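Local coordinates for protein glucanase (Klebsiella pneumoniae, PDB 5GY3) that probably hydrolyses internal beta-1,4-glucosidic linkages in cellulose, lichenin and cereal beta-glucans, as a family 8 glycosyl hydrolase, at residues Ile92-Leu97 with Ala109-Ile115; Asp144-Pro150 with Asp194-Ala200; Phe155-Arg159 with Trp170-Gln174. All coordinates share one frame; numbering follows the deposited sequence.

In the fold
Interactions 1 and 3 each pair two consecutive antiparallel helices, and interaction 2 pairs two strands of a small antiparallel sheet. The two helix pairs touch: Trp94 CD2 of interaction 1 meets Ala157 CB of interaction 3 at 3.5 Å, and their centres lie 14 Å apart. Both helices of interaction 3 fall in the chain between the two strands of interaction 2. The nearest atoms of interactions 2 and 3 are about 5 Å apart. Interactions 1 and 2 have centres 27 Å apart. Asp87 is the predicted nucleophile. The side chain of Asn149 is about 7 Å from that of Asp87. The side chain of Trp158 is about 8 Å from that of Asp87, and the side chain of Ile92 is about 9 Å from that of Asp87.

Interaction 1: residues Ile92-Leu97 with Ala109-Ile115; sequences IAWALL and AIASDAI
Ile115 lays its side chain against Ala93, Leu96 and Ile92 of the facing helix. Its CB already lies 3.8 Å from Ala93 CB. The CG2 branch comes closer still, 3.6 Å from the same methyl. CG1 sets out beside the backbone N of Ile115, with chi1 at -59°, and carries CD1 toward Leu96 and Ile92. There CD1 meets Leu96 CD1 at 3.8 Å and Ile92 CG2 at 4.1 Å. Both of those side chains cross Ile115 at about a right angle.

Helix 86-103 and helix 106-123 follow each other in the chain and run antiparallel, with segment axes 7.9 Å apart at 153°. The pair is an antiparallel helical hairpin, consistent with the (alpha/alpha)6 barrel known for family 8 enzymes. Small residues bring the backbones close. Ala93 CA and Ser112 CA, for example, are 4.5 Å apart.

Ser112 supplies the polar part of the contact. Its OG donates to Ala93 O at 2.8 Å, from above the carbonyl plane. The helical bond from Leu97 N reaches that oxygen from the opposite face. Ala93 O is therefore held by two donors in a buried setting. The OG is also flanked by carbon, since Leu97 CB and CD1 both lie against it. Ser112 CB also packs on Leu96 CB. Leu96 CD1 touches Ala111 CB as well, and the side chain reaches Phe48 and Trp52 of helix 45-59. Asp113 has almost no share in the contact, and its OD2 forms a salt bridge with Arg164.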
loop_
_atom_site.group_PDB
_atom_site.type_symbol
_atom_site.label_atom_id
_atom_site.label_comp_id
_atom_site.label_asym_id
_atom_site.label_seq_id
_atom_site.Cartn_x
_atom_site.Cartn_y
_atom_site.Cartn_z
ATOM N N ILE A 92 -1.095 8.164 -3.817
ATOM C CA ILE A 92 -0.892 9.450 -4.484
ATOM C C ILE A 92 -1.844 10.498 -3.919
ATOM O O ILE A 92 -1.434 11.615 -3.585
ATOM C CB ILE A 92 -1.059 9.293 -6.008
ATOM C CG1 ILE A 92 0.095 8.460 -6.595
ATOM C CG2 ILE A 92 -1.161 10.666 -6.681
ATOM C CD1 ILE A 92 -0.186 7.856 -8.010
ATOM N N ALA A 93 -3.134 10.156 -3.811
ATOM C CA ALA A 93 -4.101 11.124 -3.297
ATOM C C ALA A 93 -3.805 11.475 -1.847
ATOM O O ALA A 93 -4.017 12.615 -1.416
ATOM C CB ALA A 93 -5.527 10.580 -3.432
ATOM N N TRP A 94 -3.359 10.489 -1.072
ATOM C CA TRP A 94 -3.025 10.716 0.331
ATOM C C TRP A 94 -1.807 11.619 0.456
ATOM O O TRP A 94 -1.799 12.558 1.263
ATOM C CB TRP A 94 -2.775 9.362 1.004
ATOM C CG TRP A 94 -2.605 9.403 2.478
ATOM C CD1 TRP A 94 -3.064 10.359 3.349
ATOM C CD2 TRP A 94 -1.942 8.422 3.270
ATOM N NE1 TRP A 94 -2.721 10.024 4.639
ATOM C CE2 TRP A 94 -2.034 8.836 4.615
ATOM C CE3 TRP A 94 -1.279 7.223 2.974
ATOM C CZ2 TRP A 94 -1.471 8.105 5.659
ATOM C CZ3 TRP A 94 -0.737 6.488 4.019
ATOM C CH2 TRP A 94 -0.845 6.928 5.343
ATOM N N ALA A 95 -0.774 11.362 -0.353
ATOM C CA ALA A 95 0.405 12.220 -0.340
ATOM C C ALA A 95 0.049 13.666 -0.686
ATOM O O ALA A 95 0.580 14.607 -0.076
ATOM C CB ALA A 95 1.453 11.670 -1.307
ATOM N N LEU A 96 -0.848 13.859 -1.660
ATOM C CA LEU A 96 -1.274 15.209 -2.037
ATOM C C LEU A 96 -1.998 15.905 -0.895
ATOM O O LEU A 96 -1.771 17.094 -0.640
ATOM C CB LEU A 96 -2.172 15.151 -3.275
ATOM C CG LEU A 96 -1.378 14.911 -4.563
ATOM C CD1 LEU A 96 -2.258 14.363 -5.691
ATOM C CD2 LEU A 96 -0.671 16.211 -4.988
ATOM N N LEU A 97 -2.882 15.187 -0.199
ATOM C CA LEU A 97 -3.537 15.762 0.971
ATOM C C LEU A 97 -2.507 16.201 2.009
ATOM O O LEU A 97 -2.581 17.310 2.559
ATOM C CB LEU A 97 -4.513 14.740 1.548
ATOM C CG LEU A 97 -5.734 15.251 2.284
ATOM C CD1 LEU A 97 -6.457 16.234 1.365
ATOM C CD2 LEU A 97 -6.624 14.062 2.616
ATOM N N ALA A 109 -4.504 19.875 -2.328
ATOM C CA ALA A 109 -5.732 19.280 -1.813
ATOM C C ALA A 109 -6.811 19.212 -2.886
ATOM O O ALA A 109 -7.596 18.258 -2.914
ATOM C CB ALA A 109 -6.228 20.069 -0.604
ATOM N N ILE A 110 -6.862 20.205 -3.779
ATOM C CA ILE A 110 -7.818 20.149 -4.883
ATOM C C ILE A 110 -7.499 18.975 -5.798
ATOM O O ILE A 110 -8.407 18.288 -6.279
ATOM C CB ILE A 110 -7.847 21.492 -5.639
ATOM C CG1 ILE A 110 -8.539 22.540 -4.763
ATOM C CG2 ILE A 110 -8.533 21.339 -7.004
ATOM C CD1 ILE A 110 -8.369 23.979 -5.239
ATOM N N ALA A 111 -6.206 18.694 -6.008
ATOM C CA ALA A 111 -5.827 17.520 -6.789
ATOM C C ALA A 111 -6.231 16.233 -6.076
ATOM O O ALA A 111 -6.761 15.305 -6.703
ATOM C CB ALA A 111 -4.321 17.529 -7.060
ATOM N N SER A 112 -5.981 16.161 -4.770
ATOM C CA SER A 112 -6.370 14.988 -3.994
ATOM C C SER A 112 -7.865 14.722 -4.115
ATOM O O SER A 112 -8.288 13.578 -4.336
ATOM C CB SER A 112 -5.975 15.188 -2.528
ATOM O OG SER A 112 -6.370 14.068 -1.747
ATOM N N ASP A 113 -8.678 15.778 -3.980
ATOM C CA ASP A 113 -10.131 15.623 -3.978
ATOM C C ASP A 113 -10.635 14.960 -5.257
ATOM O O ASP A 113 -11.601 14.189 -5.221
ATOM C CB ASP A 113 -10.812 16.983 -3.818
ATOM C CG ASP A 113 -10.557 17.627 -2.471
ATOM O OD1 ASP A 113 -10.246 16.899 -1.514
ATOM O OD2 ASP A 113 -10.692 18.873 -2.378
ATOM N N ALA A 114 -10.036 15.292 -6.405
ATOM C CA ALA A 114 -10.466 14.685 -7.659
ATOM C C ALA A 114 -10.200 13.187 -7.660
ATOM O O ALA A 114 -11.045 12.398 -8.109
ATOM C CB ALA A 114 -9.769 15.366 -8.842
ATOM N N ILE A 115 -9.033 12.781 -7.152
ATOM C CA ILE A 115 -8.655 11.371 -7.125
ATOM C C ILE A 115 -9.518 10.599 -6.137
ATOM O O ILE A 115 -9.980 9.493 -6.446
ATOM C CB ILE A 115 -7.156 11.226 -6.794
ATOM C CG1 ILE A 115 -6.319 11.970 -7.848
ATOM C CG2 ILE A 115 -6.757 9.738 -6.685
ATOM C CD1 ILE A 115 -4.886 12.262 -7.416
#

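Interaction 2: residues Asp144-Pro150 with Asp194-Ala200; sequences DHLNLNP and DWVALRA
Leu146 and Leu198 exchange two backbone hydrogen bonds, as do Leu148 and Val196. These pairs join strand 145-148 to strand 196-199, the outer and middle strands of a three-stranded antiparallel sheet that ends with strand 204-206. All four bonds are 2.8 Å long. The intervening pairs, His145 with Arg199 and Asn147 with Ala197, are non-hydrogen-bonded. Here the CA-H groups approach carbonyl oxygens, as where His145 CA meets Leu198 O at 3.2 Å.

The leucines and Val196 share one face. Leu148 CD1 touches Leu198 CD2 at 3.8 Å. The same face is covered in part by Phe127 of strand 124-127, which packs on Leu146 and Leu198. The other face carries His145, Asn147, Ala197 and Arg199. Arg199 runs alongside His145 and places its CG over the imidazole face, 3.8 Å from the ring centroid. In turn, His145 ND1 donates to Asp144 OD1 at 2.8 Å, meeting the carboxylate from above its plane and so helping to fix the ring's rotation. The guanidinium group of Arg199 passes on to a salt bridge with Asp201.

Beyond the strand ends, Asn149 lies over the indole of Trp195. The side chain of Asn149 is about 7 Å from that of Asp87, the predicted nucleophile, so this end of the strand pair probably borders the active site. Asn149 CB sits 4.0 Å from the centroid of the six-membered ring of Trp195, which also stacks on Trp210. The Asn149 amide plane stands 71° from that of the Trp195 indole. Asn149 ND2, 3.4 Å from Trp195 CZ2, donates to Asp217 OD2, while Asn149 OD1 bonds to Ser151 OG.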
loop_
_atom_site.group_PDB
_atom_site.type_symbol
_atom_site.label_atom_id
_atom_site.label_comp_id
_atom_site.label_asym_id
_atom_site.label_seq_id
_atom_site.Cartn_x
_atom_site.Cartn_y
_atom_site.Cartn_z
ATOM N N ASP A 144 -19.957 -13.675 -9.405
ATOM C CA ASP A 144 -20.342 -13.867 -8.018
ATOM C C ASP A 144 -19.156 -13.838 -7.064
ATOM O O ASP A 144 -19.327 -14.141 -5.882
ATOM C CB ASP A 144 -21.131 -15.174 -7.860
ATOM C CG ASP A 144 -20.297 -16.411 -8.135
ATOM O OD1 ASP A 144 -19.264 -16.313 -8.821
ATOM O OD2 ASP A 144 -20.693 -17.500 -7.668
ATOM N N HIS A 145 -17.964 -13.474 -7.548
ATOM C CA HIS A 145 -16.787 -13.289 -6.711
ATOM C C HIS A 145 -16.110 -11.978 -7.076
ATOM O O HIS A 145 -16.104 -11.575 -8.238
ATOM C CB HIS A 145 -15.756 -14.406 -6.889
ATOM C CG HIS A 145 -16.205 -15.737 -6.387
ATOM N ND1 HIS A 145 -17.060 -16.550 -7.101
ATOM C CD2 HIS A 145 -15.915 -16.404 -5.245
ATOM C CE1 HIS A 145 -17.274 -17.663 -6.421
ATOM N NE2 HIS A 145 -16.593 -17.598 -5.290
ATOM N N LEU A 146 -15.506 -11.341 -6.081
ATOM C CA LEU A 146 -14.524 -10.293 -6.310
ATOM C C LEU A 146 -13.160 -10.785 -5.853
ATOM O O LEU A 146 -13.037 -11.407 -4.794
ATOM C CB LEU A 146 -14.871 -9.014 -5.549
ATOM C CG LEU A 146 -16.243 -8.401 -5.774
ATOM C CD1 LEU A 146 -16.365 -7.129 -4.944
ATOM C CD2 LEU A 146 -16.453 -8.139 -7.251
ATOM N N ASN A 147 -12.140 -10.513 -6.655
ATOM C CA ASN A 147 -10.764 -10.752 -6.244
ATOM C C ASN A 147 -10.246 -9.484 -5.593
ATOM O O ASN A 147 -10.062 -8.464 -6.259
ATOM C CB ASN A 147 -9.911 -11.166 -7.439
ATOM C CG ASN A 147 -10.100 -12.628 -7.790
ATOM O OD1 ASN A 147 -10.540 -13.415 -6.951
ATOM N ND2 ASN A 147 -9.778 -13.001 -9.029
ATOM N N LEU A 148 -10.034 -9.540 -4.286
ATOM C CA LEU A 148 -9.630 -8.382 -3.506
ATOM C C LEU A 148 -8.190 -8.550 -3.043
ATOM O O LEU A 148 -7.653 -9.660 -2.989
ATOM C CB LEU A 148 -10.543 -8.207 -2.292
ATOM C CG LEU A 148 -12.044 -8.125 -2.569
ATOM C CD1 LEU A 148 -12.791 -8.003 -1.247
ATOM C CD2 LEU A 148 -12.320 -6.925 -3.471
ATOM N N ASN A 149 -7.565 -7.430 -2.704
ATOM C CA ASN A 149 -6.225 -7.438 -2.128
ATOM C C ASN A 149 -6.314 -6.638 -0.832
ATOM O O ASN A 149 -6.394 -5.399 -0.870
ATOM C CB ASN A 149 -5.206 -6.847 -3.097
ATOM C CG ASN A 149 -3.783 -7.032 -2.617
ATOM O OD1 ASN A 149 -3.490 -6.853 -1.431
ATOM N ND2 ASN A 149 -2.891 -7.413 -3.526
ATOM N N PRO A 150 -6.371 -7.299 0.326
ATOM C CA PRO A 150 -6.563 -6.540 1.570
ATOM C C PRO A 150 -5.420 -5.601 1.894
ATOM O O PRO A 150 -5.621 -4.677 2.692
ATOM C CB PRO A 150 -6.717 -7.633 2.646
ATOM C CG PRO A 150 -6.146 -8.882 2.033
ATOM C CD PRO A 150 -6.481 -8.752 0.548
ATOM N N ASP A 194 -2.089 -12.630 0.029
ATOM C CA ASP A 194 -1.973 -11.436 -0.810
ATOM C C ASP A 194 -3.297 -11.112 -1.497
ATOM O O ASP A 194 -3.707 -9.945 -1.567
ATOM C CB ASP A 194 -0.893 -11.632 -1.882
ATOM C CG ASP A 194 0.519 -11.714 -1.320
ATOM O OD1 ASP A 194 0.806 -11.138 -0.252
ATOM O OD2 ASP A 194 1.368 -12.360 -1.993
ATOM N N TRP A 195 -3.959 -12.129 -2.034
ATOM C CA TRP A 195 -5.197 -11.972 -2.783
ATOM C C TRP A 195 -6.265 -12.864 -2.180
ATOM O O TRP A 195 -6.013 -14.031 -1.870
ATOM C CB TRP A 195 -4.993 -12.321 -4.274
ATOM C CG TRP A 195 -3.986 -11.445 -4.922
ATOM C CD1 TRP A 195 -2.636 -11.652 -4.993
ATOM C CD2 TRP A 195 -4.239 -10.212 -5.606
ATOM N NE1 TRP A 195 -2.035 -10.619 -5.669
ATOM C CE2 TRP A 195 -2.998 -9.723 -6.057
ATOM C CE3 TRP A 195 -5.393 -9.471 -5.869
ATOM C CZ2 TRP A 195 -2.879 -8.520 -6.753
ATOM C CZ3 TRP A 195 -5.275 -8.287 -6.571
ATOM C CH2 TRP A 195 -4.028 -7.823 -7.003
ATOM N N VAL A 196 -7.468 -12.314 -2.042
ATOM C CA VAL A 196 -8.584 -12.984 -1.382
ATOM C C VAL A 196 -9.804 -12.903 -2.281
ATOM O O VAL A 196 -10.166 -11.816 -2.740
ATOM C CB VAL A 196 -8.890 -12.340 -0.016
ATOM C CG1 VAL A 196 -10.188 -12.930 0.600
ATOM C CG2 VAL A 196 -7.707 -12.515 0.922
ATOM N N ALA A 197 -10.447 -14.045 -2.524
ATOM C CA ALA A 197 -11.692 -14.072 -3.278
ATOM C C ALA A 197 -12.871 -13.934 -2.322
ATOM O O ALA A 197 -13.026 -14.737 -1.385
ATOM C CB ALA A 197 -11.810 -15.364 -4.082
ATOM N N LEU A 198 -13.710 -12.935 -2.565
ATOM C CA LEU A 198 -14.911 -12.696 -1.773
ATOM C C LEU A 198 -16.118 -13.115 -2.604
ATOM O O LEU A 198 -16.370 -12.536 -3.667
ATOM C CB LEU A 198 -15.020 -11.217 -1.386
ATOM C CG LEU A 198 -16.346 -10.755 -0.769
ATOM C CD1 LEU A 198 -16.609 -11.452 0.564
ATOM C CD2 LEU A 198 -16.362 -9.233 -0.608
ATOM N N ARG A 199 -16.846 -14.130 -2.136
ATOM C CA ARG A 199 -18.064 -14.554 -2.809
ATOM C C ARG A 199 -19.234 -13.673 -2.365
ATOM O O ARG A 199 -19.200 -13.038 -1.308
ATOM C CB ARG A 199 -18.348 -16.034 -2.509
ATOM C CG ARG A 199 -19.331 -16.702 -3.461
ATOM C CD ARG A 199 -19.348 -18.225 -3.261
ATOM N NE ARG A 199 -19.958 -18.612 -1.990
ATOM C CZ ARG A 199 -20.107 -19.872 -1.585
ATOM N NH1 ARG A 199 -19.673 -20.870 -2.347
ATOM N NH2 ARG A 199 -20.687 -20.136 -0.416
ATOM N N ALA A 200 -20.286 -13.635 -3.196
ATOM C CA ALA A 200 -21.369 -12.681 -2.973
ATOM C C ALA A 200 -22.163 -12.956 -1.703
ATOM O O ALA A 200 -22.913 -12.076 -1.263
ATOM C CB ALA A 200 -22.314 -12.647 -4.186
#

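Interaction 3: residues Phe155-Arg159 with Trp170-Gln174; sequences FPAWR and WRTLQ
This is a mainly apolar, buried contact between two consecutive antiparallel helices, 155-164 and 167-183, centred on the indole of Trp158. They form a helical hairpin, consistent with the (alpha/alpha)6 barrel of the family, with segment axes 9.5 Å apart. That spacing leaves room for large side chains between the backbones.

Leu173 sets CD2 over one face of the Trp158 six-membered ring, 3.5 Å from its centroid and 7° off the normal. This is a CH-pi contact. CG of Leu173 is anti to its backbone N (chi1 -166°), which sends the branch across the indole. Trp170 brings the CZ3 corner of its ring over the five-membered end of that face, the planes oblique at 42°. Trp170 CZ3 is 3.7 Å from Trp158 CD1. The edge of Trp158 is also used: its CE3 lies 3.7 Å from Gln174 CA.

Gln174 reaches across to the other helix. Its OE1 rests against Phe155 CB at 3.8 Å, and its NE2 against Arg159 CB. A water lies between the helices and donates weakly to Trp158 O and Trp170 O. It also sits very near Gln174 NE2, at a separation too short to trust in detail. Strand 130-133 touches the indole through Met133.

With no direct hydrogen bond between the two segments, the contact rests mainly on apolar and CH-pi packing of Trp158, with a weak water link between Trp158 O and Trp170 O.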
loop_
_atom_site.group_PDB
_atom_site.type_symbol
_atom_site.label_atom_id
_atom_site.label_comp_id
_atom_site.label_asym_id
_atom_site.label_seq_id
_atom_site.Cartn_x
_atom_site.Cartn_y
_atom_site.Cartn_z
ATOM N N PHE A 155 -5.930 1.867 5.487
ATOM C CA PHE A 155 -6.732 2.486 6.540
ATOM C C PHE A 155 -6.292 3.897 6.924
ATOM O O PHE A 155 -7.171 4.758 7.078
ATOM C CB PHE A 155 -6.741 1.569 7.775
ATOM C CG PHE A 155 -7.251 0.190 7.485
ATOM C CD1 PHE A 155 -8.588 -0.014 7.172
ATOM C CD2 PHE A 155 -6.390 -0.895 7.510
ATOM C CE1 PHE A 155 -9.069 -1.298 6.895
ATOM C CE2 PHE A 155 -6.862 -2.180 7.227
ATOM C CZ PHE A 155 -8.202 -2.374 6.932
ATOM N N PRO A 156 -5.000 4.216 7.086
ATOM C CA PRO A 156 -4.671 5.595 7.490
ATOM C C PRO A 156 -4.967 6.622 6.405
ATOM O O PRO A 156 -5.307 7.775 6.722
ATOM C CB PRO A 156 -3.172 5.516 7.820
ATOM C CG PRO A 156 -2.669 4.362 6.988
ATOM C CD PRO A 156 -3.795 3.363 7.028
ATOM N N ALA A 157 -4.849 6.237 5.133
ATOM C CA ALA A 157 -5.252 7.123 4.052
ATOM C C ALA A 157 -6.755 7.359 4.070
ATOM O O ALA A 157 -7.214 8.495 3.912
ATOM C CB ALA A 157 -4.819 6.543 2.714
ATOM N N TRP A 158 -7.542 6.289 4.246
ATOM C CA TRP A 158 -8.995 6.436 4.247
ATOM C C TRP A 158 -9.456 7.360 5.370
ATOM O O TRP A 158 -10.392 8.150 5.191
ATOM C CB TRP A 158 -9.659 5.070 4.380
ATOM C CG TRP A 158 -9.405 4.161 3.215
ATOM C CD1 TRP A 158 -8.698 4.446 2.081
ATOM C CD2 TRP A 158 -9.861 2.811 3.076
ATOM N NE1 TRP A 158 -8.696 3.359 1.240
ATOM C CE2 TRP A 158 -9.398 2.339 1.832
ATOM C CE3 TRP A 158 -10.626 1.957 3.887
ATOM C CZ2 TRP A 158 -9.678 1.050 1.368
ATOM C CZ3 TRP A 158 -10.897 0.672 3.434
ATOM C CH2 TRP A 158 -10.426 0.233 2.185
ATOM N N ARG A 159 -8.819 7.266 6.540
ATOM C CA ARG A 159 -9.188 8.152 7.640
ATOM C C ARG A 159 -8.876 9.601 7.277
ATOM O O ARG A 159 -9.691 10.497 7.521
ATOM C CB ARG A 159 -8.462 7.730 8.927
ATOM C CG ARG A 159 -8.763 8.602 10.145
ATOM C CD ARG A 159 -7.520 8.882 10.963
ATOM N NE ARG A 159 -6.310 8.913 10.098
ATOM C CZ ARG A 159 -5.682 10.014 9.719
ATOM N NH1 ARG A 159 -6.138 11.176 10.134
ATOM N NH2 ARG A 159 -4.611 9.924 8.959
ATOM N N TRP A 170 -16.294 7.443 3.131
ATOM C CA TRP A 170 -14.974 6.925 3.488
ATOM C C TRP A 170 -15.012 6.224 4.838
ATOM O O TRP A 170 -14.330 5.209 5.040
ATOM C CB TRP A 170 -13.932 8.050 3.493
ATOM C CG TRP A 170 -13.489 8.429 2.110
ATOM C CD1 TRP A 170 -13.753 9.609 1.449
ATOM C CD2 TRP A 170 -12.752 7.614 1.195
ATOM N NE1 TRP A 170 -13.207 9.570 0.177
ATOM C CE2 TRP A 170 -12.585 8.361 0.001
ATOM C CE3 TRP A 170 -12.208 6.324 1.268
ATOM C CZ2 TRP A 170 -11.898 7.859 -1.106
ATOM C CZ3 TRP A 170 -11.510 5.832 0.159
ATOM C CH2 TRP A 170 -11.379 6.592 -1.010
ATOM N N ARG A 171 -15.807 6.748 5.771
ATOM C CA ARG A 171 -15.941 6.090 7.065
ATOM C C ARG A 171 -16.604 4.724 6.921
ATOM O O ARG A 171 -16.189 3.752 7.565
ATOM C CB ARG A 171 -16.734 6.975 8.027
ATOM C CG ARG A 171 -15.912 8.079 8.641
ATOM C CD ARG A 171 -16.534 8.533 9.950
ATOM N NE ARG A 171 -15.799 9.640 10.542
ATOM C CZ ARG A 171 -16.241 10.349 11.575
ATOM N NH1 ARG A 171 -17.414 10.063 12.129
ATOM N NH2 ARG A 171 -15.516 11.350 12.046
ATOM N N THR A 172 -17.630 4.631 6.072
ATOM C CA THR A 172 -18.258 3.336 5.823
ATOM C C THR A 172 -17.276 2.363 5.187
ATOM O O THR A 172 -17.234 1.181 5.554
ATOM C CB THR A 172 -19.490 3.521 4.941
ATOM O OG1 THR A 172 -20.518 4.173 5.701
ATOM C CG2 THR A 172 -20.006 2.166 4.420
ATOM N N LEU A 173 -16.485 2.835 4.222
ATOM C CA LEU A 173 -15.493 1.961 3.597
ATOM C C LEU A 173 -14.496 1.459 4.630
ATOM O O LEU A 173 -14.133 0.272 4.644
ATOM C CB LEU A 173 -14.771 2.696 2.458
ATOM C CG LEU A 173 -13.958 1.793 1.515
ATOM C CD1 LEU A 173 -14.888 0.965 0.600
ATOM C CD2 LEU A 173 -12.935 2.580 0.701
ATOM N N GLN A 174 -14.061 2.341 5.526
ATOM C CA GLN A 174 -13.146 1.911 6.579
ATOM C C GLN A 174 -13.802 0.897 7.507
ATOM O O GLN A 174 -13.193 -0.125 7.843
ATOM C CB GLN A 174 -12.639 3.116 7.363
ATOM C CG GLN A 174 -11.890 2.707 8.604
ATOM C CD GLN A 174 -10.759 3.634 8.931
ATOM O OE1 GLN A 174 -9.710 3.198 9.423
ATOM N NE2 GLN A 174 -10.957 4.929 8.671
HETATM O O HOH W 1 -12.335 6.432 7.189
#